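Local structure of FAD synthase (Thermoplasma volcanium GSS1, 3GLV) at residues D30-V35 against L63-R68; V36-T41 against A69-E74; I89-D94 against V113-I118. The protein probably transfers the AMP portion of ATP to flavin mononucleotide, making the coenzyme FAD and releasing diphosphate, with the aid of a divalent metal cation. All blocks are in the same frame, centred on the assembly; numbering follows the deposited sequence.

Along the chain, strand 31-36 runs beside strand 4-9 and is followed by helices 39-44 and 53-60 before the chain returns as strand 68-71, an outermost strand of the parallel five-stranded sheet. Interactions 1 and 2 close this same excursion: D30-V35 meets L63-R68, then V36-T41 meets A69-E74, so the two cross along the chain. They touch, I70 N lying 2.9 Å from V34 O, a probable hydrogen bond. Interaction 3 opens later and closes the shorter loop through helix 96-109, pairing strand 88-91 with 114-117, the outermost strand at the other side of the sheet. Interactions 2 and 3 lie on opposite sides of the chain's centre, their own centres about 19 Å apart.

Interaction 1. Residues D30-V35 against L63-R68; sequences DELVVV and LKVVDR
D67 and R68 bring the chain alongside L32 and V33, where strand 68-71 joins strand 31-36 as the next parallel strand of the nucleotidyltransferase sheet. The D67 side chain carries much of the junction. Its CB sits 3.4 Å from L32 O; CG lies anti to the carbonyl carbon (chi1 -62°) and near E31 CA; OD2 then takes the L32 N-H at 2.8 Å on its anti lone pair, nearly straight at 167°. OD2 also pairs with K26 of helix 16-26, and OD1 receives a hydrogen bond from a water. The carbonyl oxygen of the same residue, L32 O, accepts in its plane from both D67 N and R68 N, each at 3.0 Å, the former more bent. Thus D67 grips the L32 peptide groups through side chain and backbone.

Among the apolar groups, V34 CG2 lies 3.8 Å from V66 CG1, the two valines crossing at about a right angle, while L32 CD2 touches V65 O. V34 also packs on L22 of helix 16-26. On the face holding V33 and R68, these two side chains run side by side, with R68 NH1 3.4 Å from V33 CG2. E31 OE2 stands at the edge of the R68 guanidinium in a long salt bridge to NH1, while E31 OE1 pairs with R4. The pairing continues with V34 N donating to R68 O at 2.7 Å.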
ATOM      1  N   ASP A  30       9.285  14.126  10.348  1.00 21.12           N
ATOM      2  CA  ASP A  30       7.994  14.742  10.048  1.00 22.66           C
ATOM      3  C   ASP A  30       7.557  14.593   8.632  1.00 22.98           C
ATOM      4  O   ASP A  30       6.373  14.710   8.320  1.00 24.92           O
ATOM      5  CB  ASP A  30       8.144  16.245  10.329  1.00 24.14           C
ATOM      6  CG  ASP A  30       8.462  16.510  11.770  1.00 25.02           C
ATOM      7  OD1 ASP A  30       7.561  16.234  12.579  1.00 24.57           O
ATOM      8  OD2 ASP A  30       9.596  16.943  12.091  1.00 28.05           O
ATOM      9  N   GLU A  31       8.514  14.403   7.732  1.00 23.73           N
ATOM     10  CA  GLU A  31       8.224  14.183   6.334  1.00 23.84           C
ATOM     11  C   GLU A  31       9.042  12.960   5.864  1.00 23.04           C
ATOM     12  O   GLU A  31      10.226  12.925   6.025  1.00 23.89           O
ATOM     13  CB  GLU A  31       8.623  15.422   5.547  1.00 24.44           C
ATOM     14  CG  GLU A  31       8.357  15.359   4.060  1.00 27.04           C
ATOM     15  CD  GLU A  31       9.073  16.427   3.290  1.00 29.72           C
ATOM     16  OE1 GLU A  31      10.151  16.853   3.720  1.00 31.95           O
ATOM     17  OE2 GLU A  31       8.598  16.798   2.212  1.00 34.24           O
ATOM     18  N   LEU A  32       8.370  11.965   5.284  1.00 21.79           N
ATOM     19  CA  LEU A  32       9.026  10.859   4.612  1.00 19.87           C
ATOM     20  C   LEU A  32       8.988  11.021   3.099  1.00 20.47           C
ATOM     21  O   LEU A  32       7.906  11.112   2.511  1.00 19.19           O
ATOM     22  CB  LEU A  32       8.407   9.535   5.036  1.00 19.71           C
ATOM     23  CG  LEU A  32       9.025   8.286   4.388  1.00 18.65           C
ATOM     24  CD1 LEU A  32      10.489   8.104   4.788  1.00 20.01           C
ATOM     25  CD2 LEU A  32       8.222   7.028   4.786  1.00 18.39           C
ATOM     26  N   VAL A  33      10.205  11.129   2.505  1.00 20.45           N
ATOM     27  CA  VAL A  33      10.419  11.124   1.058  1.00 20.22           C
ATOM     28  C   VAL A  33      10.948   9.765   0.725  1.00 19.74           C
ATOM     29  O   VAL A  33      11.979   9.278   1.293  1.00 20.06           O
ATOM     30  CB  VAL A  33      11.401  12.271   0.581  1.00 20.98           C
ATOM     31  CG1 VAL A  33      11.622  12.229  -0.937  1.00 22.13           C
ATOM     32  CG2 VAL A  33      10.919  13.712   1.019  1.00 21.15           C
ATOM     33  N   VAL A  34      10.270   9.097  -0.194  1.00 19.93           N
ATOM     34  CA  VAL A  34      10.766   7.797  -0.667  1.00 18.85           C
ATOM     35  C   VAL A  34      11.323   7.899  -2.052  1.00 20.34           C
ATOM     36  O   VAL A  34      10.651   8.475  -2.999  1.00 18.98           O
ATOM     37  CB  VAL A  34       9.654   6.695  -0.600  1.00 20.58           C
ATOM     38  CG1 VAL A  34      10.199   5.352  -1.129  1.00 17.00           C
ATOM     39  CG2 VAL A  34       9.079   6.576   0.821  1.00 17.23           C
ATOM     40  N   VAL A  35      12.536   7.377  -2.232  1.00 18.68           N
ATOM     41  CA  VAL A  35      13.142   7.408  -3.565  1.00 19.58           C
ATOM     42  C   VAL A  35      13.094   6.006  -4.176  1.00 19.99           C
ATOM     43  O   VAL A  35      13.671   5.048  -3.648  1.00 18.84           O
ATOM     44  CB  VAL A  35      14.611   7.915  -3.515  1.00 20.94           C
ATOM     45  CG1 VAL A  35      15.292   7.906  -4.933  1.00 19.48           C
ATOM     46  CG2 VAL A  35      14.687   9.292  -2.821  1.00 19.79           C
ATOM     47  N   LEU A  63       0.623   5.040   0.202  1.00 19.04           N
ATOM     48  CA  LEU A  63       0.764   4.659   1.607  1.00 18.66           C
ATOM     49  C   LEU A  63       0.643   5.803   2.588  1.00 19.46           C
ATOM     50  O   LEU A  63       1.252   6.878   2.415  1.00 21.17           O
ATOM     51  CB  LEU A  63       2.088   3.965   1.860  1.00 17.78           C
ATOM     52  CG  LEU A  63       2.298   2.697   1.027  1.00 18.77           C
ATOM     53  CD1 LEU A  63       3.757   2.278   1.151  1.00 15.36           C
ATOM     54  CD2 LEU A  63       1.303   1.615   1.461  1.00 19.78           C
ATOM     55  N   LYS A  64      -0.117   5.563   3.659  1.00 19.17           N
ATOM     56  CA  LYS A  64      -0.354   6.603   4.672  1.00 20.44           C
ATOM     57  C   LYS A  64       0.948   7.266   5.089  1.00 19.60           C
ATOM     58  O   LYS A  64       1.007   8.469   5.169  1.00 17.03           O
ATOM     59  CB  LYS A  64      -1.033   6.011   5.943  1.00 19.71           C
ATOM     60  CG  LYS A  64      -2.538   5.663   5.756  1.00 22.00           C
ATOM     61  CD  LYS A  64      -3.196   5.090   7.061  1.00 23.62           C
ATOM     62  CE  LYS A  64      -4.633   4.533   6.833  1.00 24.15           C
ATOM     63  NZ  LYS A  64      -5.510   5.341   5.826  1.00 24.16           N
ATOM     64  N   VAL A  65       1.990   6.463   5.326  1.00 19.96           N
ATOM     65  CA  VAL A  65       3.196   6.983   5.937  1.00 20.24           C
ATOM     66  C   VAL A  65       4.102   7.741   4.964  1.00 22.62           C
ATOM     67  O   VAL A  65       5.033   8.407   5.413  1.00 23.81           O
ATOM     68  CB  VAL A  65       4.006   5.865   6.669  1.00 20.24           C
ATOM     69  CG1 VAL A  65       3.136   5.198   7.732  1.00 19.31           C
ATOM     70  CG2 VAL A  65       4.598   4.864   5.712  1.00 19.16           C
ATOM     71  N   VAL A  66       3.798   7.712   3.655  1.00 22.83           N
ATOM     72  CA  VAL A  66       4.628   8.338   2.677  1.00 22.61           C
ATOM     73  C   VAL A  66       4.120   9.738   2.332  1.00 24.16           C
ATOM     74  O   VAL A  66       3.006   9.923   1.766  1.00 23.15           O
ATOM     75  CB  VAL A  66       4.778   7.476   1.359  1.00 22.58           C
ATOM     76  CG1 VAL A  66       5.629   8.194   0.335  1.00 21.14           C
ATOM     77  CG2 VAL A  66       5.331   6.098   1.654  1.00 19.80           C
ATOM     78  N   ASP A  67       4.967  10.732   2.587  1.00 23.96           N
ATOM     79  CA  ASP A  67       4.582  12.109   2.232  1.00 24.78           C
ATOM     80  C   ASP A  67       4.866  12.411   0.778  1.00 25.60           C
ATOM     81  O   ASP A  67       4.007  12.977   0.110  1.00 27.33           O
ATOM     82  CB  ASP A  67       5.235  13.082   3.168  1.00 23.53           C
ATOM     83  CG  ASP A  67       4.780  12.852   4.584  1.00 25.41           C
ATOM     84  OD1 ASP A  67       3.562  13.010   4.794  1.00 31.56           O
ATOM     85  OD2 ASP A  67       5.576  12.406   5.434  1.00 22.15           O
ATOM     86  N   ARG A  68       6.034  11.988   0.287  1.00 25.37           N
ATOM     87  CA  ARG A  68       6.435  12.252  -1.106  1.00 26.26           C
ATOM     88  C   ARG A  68       7.249  11.110  -1.655  1.00 24.72           C
ATOM     89  O   ARG A  68       8.077  10.524  -0.947  1.00 23.55           O
ATOM     90  CB  ARG A  68       7.295  13.520  -1.207  1.00 26.65           C
ATOM     91  CG  ARG A  68       6.468  14.760  -1.346  1.00 33.79           C
ATOM     92  CD  ARG A  68       7.342  16.020  -1.353  1.00 39.72           C
ATOM     93  NE  ARG A  68       8.336  15.934  -2.417  1.00 44.28           N
ATOM     94  CZ  ARG A  68       9.654  16.088  -2.265  1.00 46.46           C
ATOM     95  NH1 ARG A  68      10.200  16.353  -1.068  1.00 47.55           N
ATOM     96  NH2 ARG A  68      10.433  15.975  -3.338  1.00 46.14           N
TER
HETATM   97  O   HOH W   1       3.130  13.456   7.971  1.00 47.26           O

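Interaction 2. Residues V36-T41 against A69-E74; sequences VARDST and AILGHE
The R38 guanidinium is layered between L71 and E74: L71 CB lies 3.7 Å above one face, offset toward the rim near NH2, and E74 OE2 is over the opposite face, 3.3 Å from NE. The carboxylate and guanidinium planes are only 10° apart; because OE2 lies well out of the guanidinium plane, no N-H points at it and the salt bridge rests on charge alone. Near the edge, NE donates to G72 O at 2.8 Å, tilted 20° from the guanidinium plane. R38 reaches this place with its chain extended from CG to NE, and its CD touches E74 CG at 3.4 Å.

R38 is the N-cap residue of helix 39-44, which directly follows strand 31-36 in this parallel, Rossmann-like sheet of the HUP clan. Strand 68-71 is the neighbour: V36 N donates to I70 O at 2.8 Å, and G72 N returns a bond to V36 O from above the carbonyl plane. V36 and L71 share a sheet face, where L71 CD1 comes 3.6 Å from V36 O and R56 of helix 53-60 packs against V36. V36 also lies close to F11, an inferred ATP-site residue. Past the strand ends, T41 OG1 stands 3.3 Å from E74 O.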
ATOM      1  N   VAL A  36      12.359   5.906  -5.265  1.00 19.59           N
ATOM      2  CA  VAL A  36      12.001   4.642  -5.906  1.00 20.89           C
ATOM      3  C   VAL A  36      12.951   4.395  -7.097  1.00 21.56           C
ATOM      4  O   VAL A  36      13.069   5.259  -7.984  1.00 21.57           O
ATOM      5  CB  VAL A  36      10.525   4.701  -6.417  1.00 20.63           C
ATOM      6  CG1 VAL A  36      10.162   3.423  -7.220  1.00 19.76           C
ATOM      7  CG2 VAL A  36       9.579   4.897  -5.265  1.00 18.12           C
ATOM      8  N   ALA A  37      13.619   3.242  -7.131  1.00 21.79           N
ATOM      9  CA  ALA A  37      14.614   2.953  -8.180  1.00 22.25           C
ATOM     10  C   ALA A  37      13.980   2.925  -9.576  1.00 22.31           C
ATOM     11  O   ALA A  37      12.904   2.367  -9.759  1.00 22.17           O
ATOM     12  CB  ALA A  37      15.301   1.632  -7.893  1.00 22.08           C
ATOM     13  N   ARG A  38      14.628   3.582 -10.540  1.00 22.12           N
ATOM     14  CA  ARG A  38      14.310   3.428 -11.939  1.00 22.69           C
ATOM     15  C   ARG A  38      14.475   1.985 -12.367  1.00 21.76           C
ATOM     16  O   ARG A  38      15.241   1.227 -11.795  1.00 19.03           O
ATOM     17  CB  ARG A  38      15.234   4.303 -12.804  1.00 24.03           C
ATOM     18  CG  ARG A  38      14.878   5.767 -12.651  1.00 27.49           C
ATOM     19  CD  ARG A  38      15.625   6.723 -13.500  1.00 32.36           C
ATOM     20  NE  ARG A  38      15.131   8.071 -13.211  1.00 38.30           N
ATOM     21  CZ  ARG A  38      14.079   8.651 -13.803  1.00 42.65           C
ATOM     22  NH1 ARG A  38      13.407   8.031 -14.767  1.00 44.52           N
ATOM     23  NH2 ARG A  38      13.694   9.877 -13.431  1.00 44.54           N
ATOM     24  N   ASP A  39      13.751   1.629 -13.406  1.00 22.29           N
ATOM     25  CA  ASP A  39      13.866   0.290 -13.981  1.00 23.93           C
ATOM     26  C   ASP A  39      15.289  -0.050 -14.440  1.00 24.31           C
ATOM     27  O   ASP A  39      15.753  -1.165 -14.199  1.00 24.77           O
ATOM     28  CB  ASP A  39      12.867   0.094 -15.134  1.00 23.82           C
ATOM     29  CG  ASP A  39      11.382   0.056 -14.673  1.00 26.02           C
ATOM     30  OD1 ASP A  39      11.018  -0.619 -13.624  1.00 28.34           O
ATOM     31  OD2 ASP A  39      10.547   0.646 -15.428  1.00 21.63           O
ATOM     32  N   SER A  40      16.016   0.889 -15.050  1.00 25.66           N
ATOM     33  CA  SER A  40      17.422   0.606 -15.444  1.00 26.58           C
ATOM     34  C   SER A  40      18.318   0.290 -14.242  1.00 27.78           C
ATOM     35  O   SER A  40      19.085  -0.680 -14.246  1.00 27.01           O
ATOM     36  CB  SER A  40      18.053   1.755 -16.263  1.00 26.93           C
ATOM     37  OG  SER A  40      17.791   3.055 -15.709  1.00 29.14           O
ATOM     38  N   THR A  41      18.244   1.131 -13.221  1.00 28.45           N
ATOM     39  CA  THR A  41      19.000   0.917 -11.990  1.00 29.50           C
ATOM     40  C   THR A  41      18.716  -0.465 -11.391  1.00 30.25           C
ATOM     41  O   THR A  41      19.647  -1.243 -11.144  1.00 30.75           O
ATOM     42  CB  THR A  41      18.595   1.999 -10.935  1.00 30.24           C
ATOM     43  OG1 THR A  41      18.709   3.279 -11.552  1.00 30.86           O
ATOM     44  CG2 THR A  41      19.480   1.924  -9.683  1.00 30.14           C
ATOM     45  N   ALA A  69       7.041  10.834  -2.942  1.00 24.29           N
ATOM     46  CA  ALA A  69       7.802   9.809  -3.624  1.00 24.03           C
ATOM     47  C   ALA A  69       8.309  10.305  -4.934  1.00 23.74           C
ATOM     48  O   ALA A  69       7.575  10.953  -5.699  1.00 23.13           O
ATOM     49  CB  ALA A  69       6.969   8.539  -3.798  1.00 23.43           C
ATOM     50  N   ILE A  70       9.574   9.995  -5.194  1.00 22.70           N
ATOM     51  CA  ILE A  70      10.228  10.363  -6.421  1.00 22.75           C
ATOM     52  C   ILE A  70      11.072   9.254  -7.025  1.00 22.67           C
ATOM     53  O   ILE A  70      11.558   8.322  -6.341  1.00 22.41           O
ATOM     54  CB  ILE A  70      11.091  11.634  -6.281  1.00 23.35           C
ATOM     55  CG1 ILE A  70      12.219  11.432  -5.290  1.00 22.93           C
ATOM     56  CG2 ILE A  70      10.230  12.886  -5.849  1.00 23.98           C
ATOM     57  CD1 ILE A  70      13.205  12.552  -5.406  1.00 23.20           C
ATOM     58  N   LEU A  71      11.272   9.357  -8.322  1.00 22.73           N
ATOM     59  CA  LEU A  71      12.191   8.450  -9.000  1.00 24.83           C
ATOM     60  C   LEU A  71      13.652   8.843  -8.682  1.00 25.40           C
ATOM     61  O   LEU A  71      14.015  10.014  -8.638  1.00 25.08           O
ATOM     62  CB  LEU A  71      11.910   8.452 -10.498  1.00 25.45           C
ATOM     63  CG  LEU A  71      11.142   7.283 -11.157  1.00 28.87           C
ATOM     64  CD1 LEU A  71      10.429   6.353 -10.252  1.00 23.51           C
ATOM     65  CD2 LEU A  71      10.213   7.764 -12.316  1.00 32.36           C
ATOM     66  N   GLY A  72      14.497   7.862  -8.489  1.00 25.92           N
ATOM     67  CA  GLY A  72      15.890   8.114  -8.263  1.00 27.29           C
ATOM     68  C   GLY A  72      16.679   8.443  -9.525  1.00 29.53           C
ATOM     69  O   GLY A  72      16.140   8.558 -10.600  1.00 27.89           O
ATOM     70  N   HIS A  73      17.975   8.607  -9.354  1.00 32.32           N
ATOM     71  CA  HIS A  73      18.857   8.968 -10.439  1.00 36.15           C
ATOM     72  C   HIS A  73      19.676   7.819 -10.912  1.00 38.99           C
ATOM     73  O   HIS A  73      20.421   7.207 -10.184  1.00 39.41           O
ATOM     74  CB  HIS A  73      19.776  10.103 -10.051  1.00 36.00           C
ATOM     75  CG  HIS A  73      19.137  11.435 -10.166  1.00 36.55           C
ATOM     76  ND1 HIS A  73      18.536  11.860 -11.319  1.00 40.79           N
ATOM     77  CD2 HIS A  73      18.969  12.419  -9.265  1.00 36.95           C
ATOM     78  CE1 HIS A  73      18.040  13.064 -11.132  1.00 42.34           C
ATOM     79  NE2 HIS A  73      18.291  13.426  -9.893  1.00 39.84           N
ATOM     80  N   GLU A  74      19.526   7.608 -12.193  1.00 42.57           N
ATOM     81  CA  GLU A  74      19.975   6.479 -12.942  1.00 45.69           C
ATOM     82  C   GLU A  74      21.263   5.756 -12.558  1.00 46.67           C
ATOM     83  O   GLU A  74      21.433   4.608 -12.915  1.00 48.13           O
ATOM     84  CB  GLU A  74      19.952   6.877 -14.411  1.00 47.12           C
ATOM     85  CG  GLU A  74      18.654   7.638 -14.802  1.00 49.89           C
ATOM     86  CD  GLU A  74      18.565   9.052 -14.257  1.00 54.18           C
ATOM     87  OE1 GLU A  74      19.457   9.471 -13.535  1.00 57.43           O
ATOM     88  OE2 GLU A  74      17.612   9.774 -14.586  1.00 57.32           O
TER

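Interaction 3. Residues I89-D94 against V113-I118; sequences ITLGYD and VKIVRI
I89, T90 and L91 pair with I115, V116 and R117 in parallel register, completing the beta-alpha-beta unit of strand 88-91, helix 96-109 and strand 114-117. Four backbone hydrogen bonds alternate across the pair: I89 N to K114 O, V116 N to I89 O, L91 N to V116 O and I118 N to L91 O, all between 2.8 and 2.9 Å. Between them, CA-H...O contacts bring I115 CA and R117 CA each 3.3 Å from I89 O and L91 O respectively.

Apolar contacts divide between the two faces. On the one that helix 96-109 covers, I89 CD1 meets V113 CG1 at 3.7 Å, and L91 CD1 meets I115 CG2 at 3.9 Å; I115 packs in turn on L102. On the other, I118 lies beside T90, whose methyl is doubtfully placed, and the I118 side chain continues onto H20 and Y21 of helix 16-26.

The side-chain polar contacts gather where the strands end and the chain runs on to D94, an inferred ATP-binding residue. R117 bends at its third torsion (chi3 -52°), which carries NE aside from an extended path; NE pairs with E99, and NH1 donates to Y93 O at 3.1 Å, on a lone pair in the carbonyl plane. Y93 O also accepts from K96. NH1 approaches the Y93 ring obliquely, close to CD1 and CE1, with the ring and guanidinium planes 58° apart. At the edge of that ring, in its plane, sits I118 O, 3.2 Å from Y93 CB.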
ATOM      1  N   ILE A  89      18.893   9.778   6.450  1.00 17.80           N
ATOM      2  CA  ILE A  89      18.814   8.729   5.467  1.00 17.72           C
ATOM      3  C   ILE A  89      18.701   7.412   6.206  1.00 18.10           C
ATOM      4  O   ILE A  89      19.463   7.080   7.173  1.00 18.72           O
ATOM      5  CB  ILE A  89      19.975   8.704   4.470  1.00 17.97           C
ATOM      6  CG1 ILE A  89      20.016   9.976   3.708  1.00 16.99           C
ATOM      7  CG2 ILE A  89      19.764   7.503   3.453  1.00 18.36           C
ATOM      8  CD1 ILE A  89      21.293  10.174   2.750  1.00 18.31           C
ATOM      9  N   THR A  90      17.705   6.674   5.773  1.00 16.96           N
ATOM     10  CA  THR A  90      17.341   5.407   6.386  1.00 19.18           C
ATOM     11  C   THR A  90      17.837   4.192   5.565  1.00 19.25           C
ATOM     12  O   THR A  90      17.640   4.145   4.356  1.00 18.24           O
ATOM     13  CB  THR A  90      15.826   5.546   6.541  1.00 19.54           C
ATOM     14  OG1 THR A  90      15.513   6.060   7.876  1.00 22.73           O
ATOM     15  CG2 THR A  90      15.237   4.551   6.240  1.00 16.22           C
ATOM     16  N   LEU A  91      18.542   3.271   6.230  1.00 19.03           N
ATOM     17  CA  LEU A  91      18.923   1.960   5.637  1.00 20.93           C
ATOM     18  C   LEU A  91      18.274   0.747   6.385  1.00 21.27           C
ATOM     19  O   LEU A  91      17.923   0.848   7.544  1.00 19.50           O
ATOM     20  CB  LEU A  91      20.436   1.776   5.620  1.00 21.00           C
ATOM     21  CG  LEU A  91      21.324   2.781   4.867  1.00 22.44           C
ATOM     22  CD1 LEU A  91      22.743   2.519   5.166  1.00 25.62           C
ATOM     23  CD2 LEU A  91      21.056   2.778   3.362  1.00 25.90           C
ATOM     24  N   GLY A  92      18.138  -0.375   5.702  1.00 22.87           N
ATOM     25  CA  GLY A  92      17.707  -1.653   6.304  1.00 25.16           C
ATOM     26  C   GLY A  92      18.692  -2.135   7.367  1.00 26.99           C
ATOM     27  O   GLY A  92      19.865  -1.766   7.333  1.00 28.54           O
ATOM     28  N   TYR A  93      18.235  -2.963   8.298  1.00 29.34           N
ATOM     29  CA  TYR A  93      19.064  -3.491   9.432  1.00 30.98           C
ATOM     30  C   TYR A  93      20.399  -4.202   9.007  1.00 32.46           C
ATOM     31  O   TYR A  93      21.478  -4.147   9.698  1.00 32.01           O
ATOM     32  CB  TYR A  93      18.222  -4.507  10.254  1.00 31.83           C
ATOM     33  CG  TYR A  93      19.017  -5.123  11.379  1.00 34.72           C
ATOM     34  CD1 TYR A  93      19.364  -4.353  12.501  1.00 38.85           C
ATOM     35  CD2 TYR A  93      19.462  -6.439  11.316  1.00 38.46           C
ATOM     36  CE1 TYR A  93      20.118  -4.882  13.557  1.00 42.51           C
ATOM     37  CE2 TYR A  93      20.228  -6.991  12.372  1.00 41.47           C
ATOM     38  CZ  TYR A  93      20.554  -6.202  13.489  1.00 44.03           C
ATOM     39  OH  TYR A  93      21.303  -6.705  14.543  1.00 48.49           O
ATOM     40  N   ASP A  94      20.280  -4.907   7.885  1.00 33.27           N
ATOM     41  CA  ASP A  94      21.333  -5.731   7.315  1.00 35.18           C
ATOM     42  C   ASP A  94      22.478  -4.897   6.666  1.00 34.83           C
ATOM     43  O   ASP A  94      23.560  -5.444   6.377  1.00 34.65           O
ATOM     44  CB  ASP A  94      20.676  -6.677   6.277  1.00 35.84           C
ATOM     45  CG  ASP A  94      19.683  -5.920   5.301  1.00 40.39           C
ATOM     46  OD1 ASP A  94      18.718  -5.201   5.747  1.00 39.76           O
ATOM     47  OD2 ASP A  94      19.876  -6.063   4.061  1.00 48.44           O
ATOM     48  N   VAL A 113      23.974  15.235   7.509  1.00 19.60           N
ATOM     49  CA  VAL A 113      22.962  14.219   7.142  1.00 20.39           C
ATOM     50  C   VAL A 113      23.250  13.047   8.053  1.00 20.10           C
ATOM     51  O   VAL A 113      24.406  12.649   8.173  1.00 20.10           O
ATOM     52  CB  VAL A 113      23.112  13.724   5.694  1.00 21.69           C
ATOM     53  CG1 VAL A 113      22.126  12.590   5.465  1.00 22.49           C
ATOM     54  CG2 VAL A 113      22.899  14.900   4.657  1.00 21.67           C
ATOM     55  N   LYS A 114      22.228  12.528   8.727  1.00 20.32           N
ATOM     56  CA  LYS A 114      22.406  11.437   9.690  1.00 19.56           C
ATOM     57  C   LYS A 114      21.944  10.145   9.013  1.00 19.51           C
ATOM     58  O   LYS A 114      20.898  10.103   8.328  1.00 19.43           O
ATOM     59  CB  LYS A 114      21.555  11.727  10.932  1.00 20.30           C
ATOM     60  CG  LYS A 114      21.720  10.725  12.085  1.00 23.01           C
ATOM     61  CD  LYS A 114      20.679  10.951  13.199  1.00 23.72           C
ATOM     62  CE  LYS A 114      20.984  10.130  14.446  1.00 24.42           C
ATOM     63  NZ  LYS A 114      19.987  10.442  15.469  1.00 25.67           N
ATOM     64  N   ILE A 115      22.707   9.085   9.184  1.00 19.22           N
ATOM     65  CA  ILE A 115      22.326   7.789   8.650  1.00 20.38           C
ATOM     66  C   ILE A 115      21.760   6.959   9.797  1.00 19.98           C
ATOM     67  O   ILE A 115      22.419   6.833  10.853  1.00 21.28           O
ATOM     68  CB  ILE A 115      23.522   7.020   8.050  1.00 20.53           C
ATOM     69  CG1 ILE A 115      24.236   7.814   6.943  1.00 21.62           C
ATOM     70  CG2 ILE A 115      23.069   5.723   7.401  1.00 21.29           C
ATOM     71  CD1 ILE A 115      25.611   7.120   6.603  1.00 20.17           C
ATOM     72  N   VAL A 116      20.599   6.340   9.590  1.00 19.10           N
ATOM     73  CA  VAL A 116      19.993   5.474  10.616  1.00 19.64           C
ATOM     74  C   VAL A 116      19.619   4.110  10.056  1.00 21.11           C
ATOM     75  O   VAL A 116      18.915   4.011   9.046  1.00 21.36           O
ATOM     76  CB  VAL A 116      18.783   6.173  11.239  1.00 19.58           C
ATOM     77  CG1 VAL A 116      17.932   5.239  12.157  1.00 22.47           C
ATOM     78  CG2 VAL A 116      19.257   7.382  12.040  1.00 19.10           C
ATOM     79  N   ARG A 117      20.108   3.032  10.678  1.00 21.22           N
ATOM     80  CA  ARG A 117      19.626   1.706  10.298  1.00 21.76           C
ATOM     81  C   ARG A 117      18.284   1.413  11.003  1.00 22.04           C
ATOM     82  O   ARG A 117      18.151   1.627  12.214  1.00 21.11           O
ATOM     83  CB  ARG A 117      20.658   0.627  10.616  1.00 22.06           C
ATOM     84  CG  ARG A 117      21.800   0.567   9.608  1.00 23.85           C
ATOM     85  CD  ARG A 117      22.869  -0.548   9.883  1.00 26.38           C
ATOM     86  NE  ARG A 117      23.382  -0.498  11.246  1.00 27.05           N
ATOM     87  CZ  ARG A 117      23.007  -1.282  12.257  1.00 31.43           C
ATOM     88  NH1 ARG A 117      22.124  -2.266  12.112  1.00 35.08           N
ATOM     89  NH2 ARG A 117      23.543  -1.082  13.454  1.00 34.15           N
ATOM     90  N   ILE A 118      17.293   0.939  10.235  1.00 21.63           N
ATOM     91  CA  ILE A 118      16.019   0.506  10.783  1.00 21.32           C
ATOM     92  C   ILE A 118      16.090  -0.871  11.416  1.00 22.14           C
ATOM     93  O   ILE A 118      16.858  -1.698  10.974  1.00 23.01           O
ATOM     94  CB  ILE A 118      14.953   0.494   9.712  1.00 20.00           C
ATOM     95  CG1 ILE A 118      14.844   1.912   9.134  1.00 21.90           C
ATOM     96  CG2 ILE A 118      13.594  -0.101  10.260  1.00 17.24           C
ATOM     97  CD1 ILE A 118      14.522   3.037  10.175  1.00 19.84           C
TER